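Long-range contacts in malonyl CoA:acyl carrier protein malonyltransferase (Streptomyces coelicolor, PDB 1NM2), which probably transfers the malonyl group from coenzyme A to the holo acyl carrier protein, a step in fatty acid biosynthesis: residues L117-R122 against E215-L220; L125-A130 against A207-K212; T134-S139 against A198-T203. One frame throughout, in Å; residues are numbered along the deposited sequence.

Interaction 1: residues L117-R122 against E215-L220; sequences LSLVRR and EAAKAL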
ATOM      1  N   LEU A 117     -10.482  -8.625  -0.124  1.00 18.68           N
ATOM      2  CA  LEU A 117     -10.552  -8.375   1.309  1.00 19.18           C
ATOM      3  C   LEU A 117     -10.236  -9.654   2.078  1.00 19.31           C
ATOM      4  O   LEU A 117      -9.637  -9.609   3.150  1.00 19.99           O
ATOM      5  CB  LEU A 117     -11.941  -7.850   1.684  1.00 18.95           C
ATOM      6  CG  LEU A 117     -12.295  -6.475   1.100  1.00 21.09           C
ATOM      7  CD1 LEU A 117     -13.746  -6.164   1.384  1.00 22.24           C
ATOM      8  CD2 LEU A 117     -11.395  -5.398   1.698  1.00 18.65           C
ATOM      9  N   SER A 118     -10.633 -10.793   1.520  1.00 19.99           N
ATOM     10  CA  SER A 118     -10.365 -12.081   2.147  1.00 21.19           C
ATOM     11  C   SER A 118      -8.867 -12.365   2.092  1.00 20.85           C
ATOM     12  O   SER A 118      -8.278 -12.878   3.046  1.00 21.76           O
ATOM     13  CB  SER A 118     -11.129 -13.192   1.425  1.00 22.79           C
ATOM     14  OG  SER A 118     -10.790 -14.468   1.952  1.00 29.78           O
ATOM     15  N   LEU A 119      -8.251 -12.020   0.968  1.00 20.89           N
ATOM     16  CA  LEU A 119      -6.820 -12.227   0.786  1.00 18.89           C
ATOM     17  C   LEU A 119      -6.006 -11.323   1.710  1.00 17.28           C
ATOM     18  O   LEU A 119      -5.034 -11.763   2.330  1.00 17.38           O
ATOM     19  CB  LEU A 119      -6.423 -11.936  -0.663  1.00 18.62           C
ATOM     20  CG  LEU A 119      -4.940 -12.135  -0.993  1.00 20.76           C
ATOM     21  CD1 LEU A 119      -4.608 -13.628  -0.972  1.00 20.49           C
ATOM     22  CD2 LEU A 119      -4.633 -11.542  -2.365  1.00 20.13           C
ATOM     23  N   VAL A 120      -6.394 -10.053   1.791  1.00 17.69           N
ATOM     24  CA  VAL A 120      -5.665  -9.102   2.622  1.00 17.35           C
ATOM     25  C   VAL A 120      -5.881  -9.345   4.119  1.00 18.99           C
ATOM     26  O   VAL A 120      -5.014  -9.026   4.933  1.00 18.86           O
ATOM     27  CB  VAL A 120      -6.022  -7.639   2.238  1.00 18.83           C
ATOM     28  CG1 VAL A 120      -7.399  -7.263   2.764  1.00 17.80           C
ATOM     29  CG2 VAL A 120      -4.959  -6.698   2.761  1.00 19.70           C
ATOM     30  N   ARG A 121      -7.030  -9.914   4.482  1.00 17.77           N
ATOM     31  CA  ARG A 121      -7.305 -10.228   5.885  1.00 18.10           C
ATOM     32  C   ARG A 121      -6.242 -11.276   6.250  1.00 18.18           C
ATOM     33  O   ARG A 121      -5.605 -11.196   7.295  1.00 18.23           O
ATOM     34  CB  ARG A 121      -8.701 -10.847   6.029  1.00 19.27           C
ATOM     35  CG  ARG A 121      -9.428 -10.637   7.370  1.00 23.62           C
ATOM     36  CD  ARG A 121      -8.530 -10.605   8.597  1.00 24.95           C
ATOM     37  NE  ARG A 121      -9.204 -11.148   9.777  1.00 25.50           N
ATOM     38  CZ  ARG A 121      -9.016 -10.719  11.023  1.00 25.75           C
ATOM     39  NH1 ARG A 121      -8.175  -9.725  11.274  1.00 23.01           N
ATOM     40  NH2 ARG A 121      -9.660 -11.300  12.029  1.00 27.26           N
ATOM     41  N   ARG A 122      -6.055 -12.254   5.366  1.00 17.25           N
ATOM     42  CA  ARG A 122      -5.062 -13.307   5.579  1.00 18.85           C
ATOM     43  C   ARG A 122      -3.648 -12.726   5.518  1.00 17.05           C
ATOM     44  O   ARG A 122      -2.753 -13.156   6.246  1.00 17.66           O
ATOM     45  CB  ARG A 122      -5.214 -14.404   4.522  1.00 20.28           C
ATOM     46  CG  ARG A 122      -6.519 -15.180   4.619  1.00 26.23           C
ATOM     47  CD  ARG A 122      -6.570 -15.984   5.911  1.00 30.49           C
ATOM     48  NE  ARG A 122      -7.871 -16.613   6.129  1.00 31.68           N
ATOM     49  CZ  ARG A 122      -8.121 -17.477   7.108  1.00 32.56           C
ATOM     50  NH1 ARG A 122      -7.154 -17.815   7.955  1.00 29.98           N
ATOM     51  NH2 ARG A 122      -9.336 -17.996   7.246  1.00 32.04           N
ATOM     52  N   GLU A 215      -1.518 -20.113   0.566  1.00 18.21           N
ATOM     53  CA  GLU A 215      -2.642 -21.018   0.805  1.00 20.40           C
ATOM     54  C   GLU A 215      -3.957 -20.287   0.551  1.00 18.41           C
ATOM     55  O   GLU A 215      -4.871 -20.838  -0.052  1.00 19.25           O
ATOM     56  CB  GLU A 215      -2.634 -21.545   2.242  1.00 23.09           C
ATOM     57  CG  GLU A 215      -1.588 -22.608   2.530  1.00 28.22           C
ATOM     58  CD  GLU A 215      -1.685 -23.808   1.596  1.00 28.42           C
ATOM     59  OE1 GLU A 215      -2.788 -24.371   1.428  1.00 29.80           O
ATOM     60  OE2 GLU A 215      -0.643 -24.194   1.032  1.00 33.33           O
ATOM     61  N   ALA A 216      -4.049 -19.044   1.010  1.00 18.20           N
ATOM     62  CA  ALA A 216      -5.262 -18.261   0.803  1.00 18.44           C
ATOM     63  C   ALA A 216      -5.453 -17.969  -0.689  1.00 19.36           C
ATOM     64  O   ALA A 216      -6.580 -17.941  -1.189  1.00 18.04           O
ATOM     65  CB  ALA A 216      -5.182 -16.968   1.583  1.00 17.69           C
ATOM     66  N   ALA A 217      -4.348 -17.757  -1.396  1.00 19.16           N
ATOM     67  CA  ALA A 217      -4.405 -17.465  -2.827  1.00 21.65           C
ATOM     68  C   ALA A 217      -4.946 -18.648  -3.635  1.00 22.70           C
ATOM     69  O   ALA A 217      -5.335 -18.486  -4.794  1.00 23.27           O
ATOM     70  CB  ALA A 217      -3.020 -17.061  -3.340  1.00 20.04           C
ATOM     71  N   LYS A 218      -4.969 -19.830  -3.022  1.00 22.93           N
ATOM     72  CA  LYS A 218      -5.470 -21.038  -3.689  1.00 25.84           C
ATOM     73  C   LYS A 218      -6.970 -20.974  -3.956  1.00 27.44           C
ATOM     74  O   LYS A 218      -7.460 -21.548  -4.929  1.00 29.07           O
ATOM     75  CB  LYS A 218      -5.209 -22.283  -2.837  1.00 25.82           C
ATOM     76  CG  LYS A 218      -3.770 -22.746  -2.776  1.00 25.25           C
ATOM     77  CD  LYS A 218      -3.693 -24.066  -2.017  1.00 24.64           C
ATOM     78  CE  LYS A 218      -2.274 -24.588  -1.946  1.00 22.08           C
ATOM     79  NZ  LYS A 218      -2.218 -25.869  -1.199  1.00 20.69           N
ATOM     80  N   ALA A 219      -7.695 -20.295  -3.076  1.00 27.85           N
ATOM     81  CA  ALA A 219      -9.143 -20.180  -3.207  1.00 30.03           C
ATOM     82  C   ALA A 219      -9.552 -19.123  -4.219  1.00 30.99           C
ATOM     83  O   ALA A 219     -10.743 -18.887  -4.429  1.00 31.51           O
ATOM     84  CB  ALA A 219      -9.757 -19.855  -1.847  1.00 30.55           C
ATOM     85  N   LEU A 220      -8.566 -18.492  -4.846  1.00 31.14           N
ATOM     86  CA  LEU A 220      -8.844 -17.442  -5.815  1.00 31.56           C
ATOM     87  C   LEU A 220      -8.568 -17.853  -7.252  1.00 31.75           C
ATOM     88  O   LEU A 220      -7.759 -18.742  -7.523  1.00 32.01           O
ATOM     89  CB  LEU A 220      -8.010 -16.198  -5.494  1.00 31.43           C
ATOM     90  CG  LEU A 220      -8.134 -15.624  -4.081  1.00 33.24           C
ATOM     91  CD1 LEU A 220      -7.198 -14.436  -3.930  1.00 32.40           C
ATOM     92  CD2 LEU A 220      -9.576 -15.213  -3.820  1.00 33.47           C
TER
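Leu119 and Leu220 make the apolar part of this contact methyl against methyl, CD1 of Leu119 lying 4.0 Å from CD1 of Leu220. The two side chains cross obliquely, and the same Leu220 methyl is 4.2 Å from both CB and CD2 of Leu119, evidence that it rests against the flank of the Leu119 side chain. The first torsion of Leu119, with CG anti to the backbone N (chi1 -179°), puts CG on the side of 215-220; from there CD1 of Leu119 lies 4.2 Å from CB of Ala216. A type I beta turn from Ala217 to Leu220 carries the chain round, and the CB of Leu220 points toward helix 113-132.

A second kind of packing uses the aliphatic base of Arg122. Its CG is 3.8 Å from CB of Ala216, and its CB is almost as near. The Ala216 methyl therefore touches both Leu119 and the carbon stem of Arg122.

The salt bridge here lies within 215-220: Lys218 NZ meets Glu215 OE1 at 3.1 Å, on the syn side of the oxygen and 19° out of the carboxylate plane.

Leu111 touches both leucines, and Leu245 of helix 241-251 touches Leu119 and Ala217. The arrangement is surface helix packing in the acyl transferase domain: helix 113-132 lies between helix 57-75, met by Leu117 and Val120, and residues 215-220.

Interaction 2: residues L125-A130 against A207-K212; sequences LAMAEA and APAVDK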
ATOM      1  N   LEU A 125      -2.942 -11.036   8.942  1.00 16.99           N
ATOM      2  CA  LEU A 125      -2.780 -12.004  10.016  1.00 16.47           C
ATOM      3  C   LEU A 125      -1.452 -12.736   9.845  1.00 17.53           C
ATOM      4  O   LEU A 125      -0.700 -12.884  10.801  1.00 17.99           O
ATOM      5  CB  LEU A 125      -3.934 -13.013  10.001  1.00 17.53           C
ATOM      6  CG  LEU A 125      -5.327 -12.476  10.362  1.00 20.59           C
ATOM      7  CD1 LEU A 125      -6.395 -13.467   9.935  1.00 22.60           C
ATOM      8  CD2 LEU A 125      -5.406 -12.215  11.862  1.00 23.71           C
ATOM      9  N   ALA A 126      -1.159 -13.173   8.621  1.00 17.16           N
ATOM     10  CA  ALA A 126       0.076 -13.902   8.341  1.00 18.04           C
ATOM     11  C   ALA A 126       1.332 -13.104   8.655  1.00 18.34           C
ATOM     12  O   ALA A 126       2.297 -13.647   9.192  1.00 18.68           O
ATOM     13  CB  ALA A 126       0.104 -14.353   6.873  1.00 16.79           C
ATOM     14  N   MET A 127       1.333 -11.822   8.302  1.00 18.57           N
ATOM     15  CA  MET A 127       2.494 -10.975   8.562  1.00 18.59           C
ATOM     16  C   MET A 127       2.628 -10.680  10.059  1.00 17.92           C
ATOM     17  O   MET A 127       3.734 -10.546  10.577  1.00 15.47           O
ATOM     18  CB  MET A 127       2.389  -9.681   7.741  1.00 17.51           C
ATOM     19  CG  MET A 127       2.510  -9.938   6.231  1.00 17.43           C
ATOM     20  SD  MET A 127       2.298  -8.501   5.157  1.00 17.21           S
ATOM     21  CE  MET A 127       3.927  -7.759   5.297  1.00 15.48           C
ATOM     22  N   ALA A 128       1.501 -10.598  10.757  1.00 18.69           N
ATOM     23  CA  ALA A 128       1.539 -10.355  12.196  1.00 19.08           C
ATOM     24  C   ALA A 128       2.170 -11.574  12.862  1.00 18.83           C
ATOM     25  O   ALA A 128       3.065 -11.446  13.699  1.00 17.69           O
ATOM     26  CB  ALA A 128       0.132 -10.135  12.732  1.00 18.44           C
ATOM     27  N   GLU A 129       1.706 -12.756  12.464  1.00 20.79           N
ATOM     28  CA  GLU A 129       2.206 -14.014  13.013  1.00 21.64           C
ATOM     29  C   GLU A 129       3.698 -14.206  12.740  1.00 21.23           C
ATOM     30  O   GLU A 129       4.448 -14.649  13.614  1.00 20.34           O
ATOM     31  CB  GLU A 129       1.411 -15.186  12.431  1.00 23.64           C
ATOM     32  CG  GLU A 129      -0.036 -15.205  12.880  1.00 25.19           C
ATOM     33  CD  GLU A 129      -0.816 -16.378  12.319  1.00 28.98           C
ATOM     34  OE1 GLU A 129      -1.881 -16.695  12.883  1.00 31.23           O
ATOM     35  OE2 GLU A 129      -0.378 -16.978  11.313  1.00 30.13           O
ATOM     36  N   ALA A 130       4.128 -13.867  11.531  1.00 19.53           N
ATOM     37  CA  ALA A 130       5.535 -13.986  11.168  1.00 20.09           C
ATOM     38  C   ALA A 130       6.381 -13.043  12.024  1.00 19.45           C
ATOM     39  O   ALA A 130       7.458 -13.404  12.499  1.00 19.05           O
ATOM     40  CB  ALA A 130       5.716 -13.653   9.691  1.00 21.13           C
ATOM     41  N   ALA A 207       9.058 -14.832   5.246  1.00 17.57           N
ATOM     42  CA  ALA A 207       8.995 -16.090   4.507  1.00 18.19           C
ATOM     43  C   ALA A 207       7.809 -16.953   4.927  1.00 19.08           C
ATOM     44  O   ALA A 207       7.104 -17.497   4.076  1.00 19.10           O
ATOM     45  CB  ALA A 207      10.312 -16.882   4.674  1.00 17.81           C
ATOM     46  N   PRO A 208       7.571 -17.095   6.244  1.00 20.46           N
ATOM     47  CA  PRO A 208       6.433 -17.916   6.670  1.00 20.27           C
ATOM     48  C   PRO A 208       5.090 -17.290   6.297  1.00 20.04           C
ATOM     49  O   PRO A 208       4.082 -17.987   6.215  1.00 17.58           O
ATOM     50  CB  PRO A 208       6.638 -18.043   8.182  1.00 21.23           C
ATOM     51  CG  PRO A 208       7.354 -16.789   8.541  1.00 23.14           C
ATOM     52  CD  PRO A 208       8.335 -16.605   7.407  1.00 21.31           C
ATOM     53  N   ALA A 209       5.079 -15.977   6.068  1.00 19.12           N
ATOM     54  CA  ALA A 209       3.854 -15.282   5.679  1.00 18.94           C
ATOM     55  C   ALA A 209       3.532 -15.619   4.216  1.00 18.93           C
ATOM     56  O   ALA A 209       2.368 -15.660   3.817  1.00 19.85           O
ATOM     57  CB  ALA A 209       4.018 -13.766   5.860  1.00 18.33           C
ATOM     58  N   VAL A 210       4.569 -15.858   3.417  1.00 19.42           N
ATOM     59  CA  VAL A 210       4.378 -16.218   2.012  1.00 17.49           C
ATOM     60  C   VAL A 210       3.651 -17.559   1.948  1.00 18.03           C
ATOM     61  O   VAL A 210       2.694 -17.728   1.186  1.00 15.50           O
ATOM     62  CB  VAL A 210       5.730 -16.357   1.268  1.00 18.73           C
ATOM     63  CG1 VAL A 210       5.494 -16.855  -0.158  1.00 18.16           C
ATOM     64  CG2 VAL A 210       6.458 -15.019   1.247  1.00 18.14           C
ATOM     65  N   ASP A 211       4.107 -18.514   2.754  1.00 18.33           N
ATOM     66  CA  ASP A 211       3.493 -19.838   2.773  1.00 20.46           C
ATOM     67  C   ASP A 211       2.007 -19.734   3.117  1.00 20.42           C
ATOM     68  O   ASP A 211       1.162 -20.301   2.422  1.00 19.76           O
ATOM     69  CB  ASP A 211       4.187 -20.749   3.789  1.00 21.81           C
ATOM     70  CG  ASP A 211       5.678 -20.896   3.529  1.00 26.04           C
ATOM     71  OD1 ASP A 211       6.095 -20.919   2.348  1.00 25.79           O
ATOM     72  OD2 ASP A 211       6.436 -21.005   4.517  1.00 28.32           O
ATOM     73  N   LYS A 212       1.692 -19.000   4.180  1.00 19.85           N
ATOM     74  CA  LYS A 212       0.307 -18.831   4.608  1.00 19.31           C
ATOM     75  C   LYS A 212      -0.524 -18.055   3.589  1.00 20.34           C
ATOM     76  O   LYS A 212      -1.671 -18.413   3.317  1.00 19.78           O
ATOM     77  CB  LYS A 212       0.256 -18.114   5.962  1.00 21.07           C
ATOM     78  CG  LYS A 212       0.937 -18.860   7.096  1.00 24.30           C
ATOM     79  CD  LYS A 212       0.936 -18.024   8.373  1.00 28.85           C
ATOM     80  CE  LYS A 212       1.650 -18.726   9.520  1.00 29.31           C
ATOM     81  NZ  LYS A 212       0.966 -19.989   9.918  1.00 35.91           N
TER
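Ala126 and Ala209 form the apolar centre, where two helices come together through alanine methyls. Their CA atoms are 4.8 Å apart, and the axes of the two short segments approach to 8.2 Å. The N-to-C directions differ by 148°, so the pair runs roughly antiparallel. CB of Ala209 sits against the backbone of the opposing helix, 3.8 Å from the carbonyl O of Ala126, and is 4.1 Å from CB of Ala126. So small a separation is consistent with the alanines at this point, since no longer side chain stands between the backbones.

One turn further along, CB of Ala130 meets CG of the Pro208 ring at 3.7 Å and also borders the Ala209 methyl, so three small residues and a proline ring make one continuous apolar patch. On the inner side, the CG of Met127 brushes CB of Ala209, although the CB of Met127 points away from 207-212. The rest of that side chain heads for Phe201, Val252 and Gln61, and it lies close to the bound acetate.

Toward the solvent, CB of Lys212 packs on CB of Ala126 at 3.9 Å before its chain passes Glu129, the two side chains crossing at about a right angle. OE2 of Glu129 is nearest to CE of Lys212, at 3.2 Å; the bend at chi4 (-63°) sets where NZ of Lys212 lies, 3.6 Å from OE2 of Glu129 in a long salt bridge. The charged pair thus meets partly alongside the methylenes. The whole is a close, roughly antiparallel helix pair packed chiefly through alanines and fringed by a salt bridge, joining helices 113-132 and 207-217 beside the active-site pocket of the acyltransferase fold.

Interaction 3: residues T134-S139 against A198-T203; sequences TETGMS and AGAFHT. With ACY (acetic acid), chain D.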
ATOM      1  N   THR A 134       9.622 -13.382  15.778  1.00 32.57           N
ATOM      2  CA  THR A 134      10.882 -12.664  15.654  1.00 31.91           C
ATOM      3  C   THR A 134      10.855 -11.312  16.361  1.00 31.35           C
ATOM      4  O   THR A 134       9.794 -10.791  16.694  1.00 33.30           O
ATOM      5  CB  THR A 134      11.193 -12.369  14.171  1.00 33.23           C
ATOM      6  OG1 THR A 134      10.341 -11.309  13.708  1.00 31.78           O
ATOM      7  CG2 THR A 134      10.946 -13.600  13.315  1.00 34.35           C
ATOM      8  N   GLU A 135      12.038 -10.755  16.591  1.00 29.75           N
ATOM      9  CA  GLU A 135      12.168  -9.429  17.178  1.00 28.94           C
ATOM     10  C   GLU A 135      12.787  -8.614  16.045  1.00 26.18           C
ATOM     11  O   GLU A 135      14.010  -8.485  15.946  1.00 26.01           O
ATOM     12  CB  GLU A 135      13.089  -9.437  18.405  1.00 32.88           C
ATOM     13  CG  GLU A 135      12.437  -9.966  19.683  1.00 37.81           C
ATOM     14  CD  GLU A 135      12.674 -11.454  19.905  1.00 42.00           C
ATOM     15  OE1 GLU A 135      13.845 -11.844  20.099  1.00 43.78           O
ATOM     16  OE2 GLU A 135      11.692 -12.232  19.890  1.00 45.40           O
ATOM     17  N   THR A 136      11.923  -8.088  15.182  1.00 23.10           N
ATOM     18  CA  THR A 136      12.338  -7.318  14.014  1.00 21.16           C
ATOM     19  C   THR A 136      11.515  -6.041  13.857  1.00 20.02           C
ATOM     20  O   THR A 136      10.546  -5.821  14.576  1.00 20.26           O
ATOM     21  CB  THR A 136      12.155  -8.149  12.733  1.00 21.80           C
ATOM     22  OG1 THR A 136      10.773  -8.504  12.599  1.00 18.85           O
ATOM     23  CG2 THR A 136      12.988  -9.418  12.785  1.00 19.19           C
ATOM     24  N   GLY A 137      11.896  -5.208  12.897  1.00 19.16           N
ATOM     25  CA  GLY A 137      11.174  -3.971  12.675  1.00 17.22           C
ATOM     26  C   GLY A 137      11.624  -3.257  11.417  1.00 16.65           C
ATOM     27  O   GLY A 137      12.332  -3.831  10.592  1.00 17.46           O
ATOM     28  N   MET A 138      11.193  -2.008  11.270  1.00 16.40           N
ATOM     29  CA  MET A 138      11.545  -1.181  10.117  1.00 17.23           C
ATOM     30  C   MET A 138      11.818   0.227  10.618  1.00 17.55           C
ATOM     31  O   MET A 138      11.169   0.692  11.558  1.00 19.79           O
ATOM     32  CB  MET A 138      10.391  -1.122   9.106  1.00 15.69           C
ATOM     33  CG  MET A 138       9.869  -2.460   8.633  1.00 15.72           C
ATOM     34  SD  MET A 138       8.359  -2.277   7.627  1.00 20.70           S
ATOM     35  CE  MET A 138       9.062  -2.025   6.017  1.00 17.61           C
ATOM     36  N   SER A 139      12.775   0.903   9.991  1.00 18.51           N
ATOM     37  CA  SER A 139      13.113   2.271  10.367  1.00 19.23           C
ATOM     38  C   SER A 139      13.408   3.082   9.118  1.00 19.17           C
ATOM     39  O   SER A 139      14.078   2.604   8.207  1.00 20.11           O
ATOM     40  CB  SER A 139      14.332   2.296  11.293  1.00 18.72           C
ATOM     41  OG  SER A 139      14.060   1.639  12.518  1.00 19.93           O
ATOM     42  N   ALA A 198       4.793  -4.125  13.281  1.00 20.46           N
ATOM     43  CA  ALA A 198       5.086  -5.299  14.090  1.00 20.18           C
ATOM     44  C   ALA A 198       6.421  -5.969  13.783  1.00 19.99           C
ATOM     45  O   ALA A 198       7.008  -6.615  14.654  1.00 19.41           O
ATOM     46  CB  ALA A 198       3.948  -6.322  13.941  1.00 20.19           C
ATOM     47  N   GLY A 199       6.899  -5.847  12.550  1.00 18.25           N
ATOM     48  CA  GLY A 199       8.157  -6.491  12.228  1.00 17.32           C
ATOM     49  C   GLY A 199       8.818  -6.055  10.934  1.00 18.36           C
ATOM     50  O   GLY A 199       8.464  -5.032  10.349  1.00 17.50           O
ATOM     51  N   ALA A 200       9.795  -6.844  10.500  1.00 16.41           N
ATOM     52  CA  ALA A 200      10.534  -6.559   9.282  1.00 17.66           C
ATOM     53  C   ALA A 200       9.753  -6.996   8.048  1.00 16.67           C
ATOM     54  O   ALA A 200      10.100  -7.984   7.402  1.00 15.55           O
ATOM     55  CB  ALA A 200      11.891  -7.263   9.325  1.00 14.70           C
ATOM     56  N   PHE A 201       8.692  -6.260   7.728  1.00 17.31           N
ATOM     57  CA  PHE A 201       7.888  -6.576   6.554  1.00 16.00           C
ATOM     58  C   PHE A 201       8.783  -6.367   5.343  1.00 15.80           C
ATOM     59  O   PHE A 201       9.749  -5.608   5.410  1.00 14.61           O
ATOM     60  CB  PHE A 201       6.680  -5.638   6.466  1.00 18.48           C
ATOM     61  CG  PHE A 201       5.755  -5.721   7.647  1.00 18.15           C
ATOM     62  CD1 PHE A 201       4.983  -4.623   8.015  1.00 19.72           C
ATOM     63  CD2 PHE A 201       5.637  -6.896   8.381  1.00 20.30           C
ATOM     64  CE1 PHE A 201       4.105  -4.694   9.100  1.00 21.27           C
ATOM     65  CE2 PHE A 201       4.764  -6.979   9.465  1.00 19.51           C
ATOM     66  CZ  PHE A 201       3.997  -5.872   9.825  1.00 21.23           C
ATOM     67  N   HIS A 202       8.465  -7.055   4.252  1.00 14.79           N
ATOM     68  CA  HIS A 202       9.217  -6.957   3.011  1.00 16.34           C
ATOM     69  C   HIS A 202      10.670  -7.409   3.091  1.00 17.77           C
ATOM     70  O   HIS A 202      11.549  -6.839   2.444  1.00 17.58           O
ATOM     71  CB  HIS A 202       9.102  -5.535   2.466  1.00 17.15           C
ATOM     72  CG  HIS A 202       7.688  -5.142   2.166  1.00 18.90           C
ATOM     73  ND1 HIS A 202       6.966  -5.712   1.141  1.00 17.12           N
ATOM     74  CD2 HIS A 202       6.827  -4.334   2.829  1.00 17.18           C
ATOM     75  CE1 HIS A 202       5.718  -5.279   1.188  1.00 17.68           C
ATOM     76  NE2 HIS A 202       5.608  -4.442   2.205  1.00 17.78           N
ATOM     77  N   THR A 203      10.896  -8.457   3.881  1.00 18.55           N
ATOM     78  CA  THR A 203      12.213  -9.068   4.051  1.00 19.59           C
ATOM     79  C   THR A 203      11.974 -10.572   4.201  1.00 19.89           C
ATOM     80  O   THR A 203      10.827 -11.020   4.336  1.00 18.58           O
ATOM     81  CB  THR A 203      12.939  -8.588   5.330  1.00 18.26           C
ATOM     82  OG1 THR A 203      12.314  -9.176   6.479  1.00 16.74           O
ATOM     83  CG2 THR A 203      12.901  -7.073   5.437  1.00 15.62           C
TER
HETATM   84  C   ACY D 425       3.040  -3.756   4.708  1.00 46.79           C
HETATM   85  O   ACY D 425       2.276  -3.537   5.737  1.00 47.17           O
HETATM   86  OXT ACY D 425       2.903  -4.669   3.825  1.00 46.92           O
HETATM   87  CH3 ACY D 425       4.202  -2.783   4.592  1.00 45.31           C
HETATM   88  O   HOH W   1       8.979  -8.296  15.596  1.00 19.44           O
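Gly137 and Gly199 bring the backbones together, their CA atoms 4.0 Å apart, with the strand and the loop running at 71° to each other; CA of Gly199 makes a CA-H...O contact of 3.4 Å to the Thr136 carbonyl O. The loop is held by Thr136: Ala200 N donates to OG1 of Thr136 at 2.8 Å, with an N-H...O angle of 151°. OG1 stands between the backbone N and the carbonyl carbon (chi1 60°) and in turn donates to Thr134 OG1 at 3.0 Å, so it accepts one bond and gives another. A CB on Gly199 would fall 2.9 Å from this oxygen, a clash that glycine avoids. Replacing Thr136 by a valine removes the hydroxyl and would probably leave Ala200 N without its acceptor and Thr134 OG1 without that donor, making this loop less firmly fixed.

SD of Met138 lies obliquely 5.1 Å from the centre of the Phe201 ring, a Met-aromatic contact, and the Met138 side chain crosses that of Phe201 at about a right angle. His202 NE2 makes a weak hydrogen bond of 3.2 Å to OXT of the acetate, which is thought to mimic a malonyl group, and also bonds Ser98 OG. This chemistry implies that the loop carries His202 to a Ser-His pair consistent with the acyltransferase active site.

How the interactions relate
Interactions 1 and 2 hold the same two helices, 113-132 and 207-217, at points about 12 Å apart between centres, while interaction 3 fixes the loop before helix 207-217 to the strand after helix 113-132. Along the chain they are nested, interaction 3 within 2 and 2 within 1. Burial rises from interaction 1 to interaction 3: the first is a surface contact, the second partly buried and the third buried. The chemistry follows, from leucine and alanine packing, through alanine packing edged by a salt bridge, to a backbone-hydroxyl hydrogen bond between strand and loop. Interactions 2 and 3 touch where Met127 CE lies 3.6 Å from Phe201 CG, whereas 1 and 3 stay about 10 Å apart at their nearest atoms.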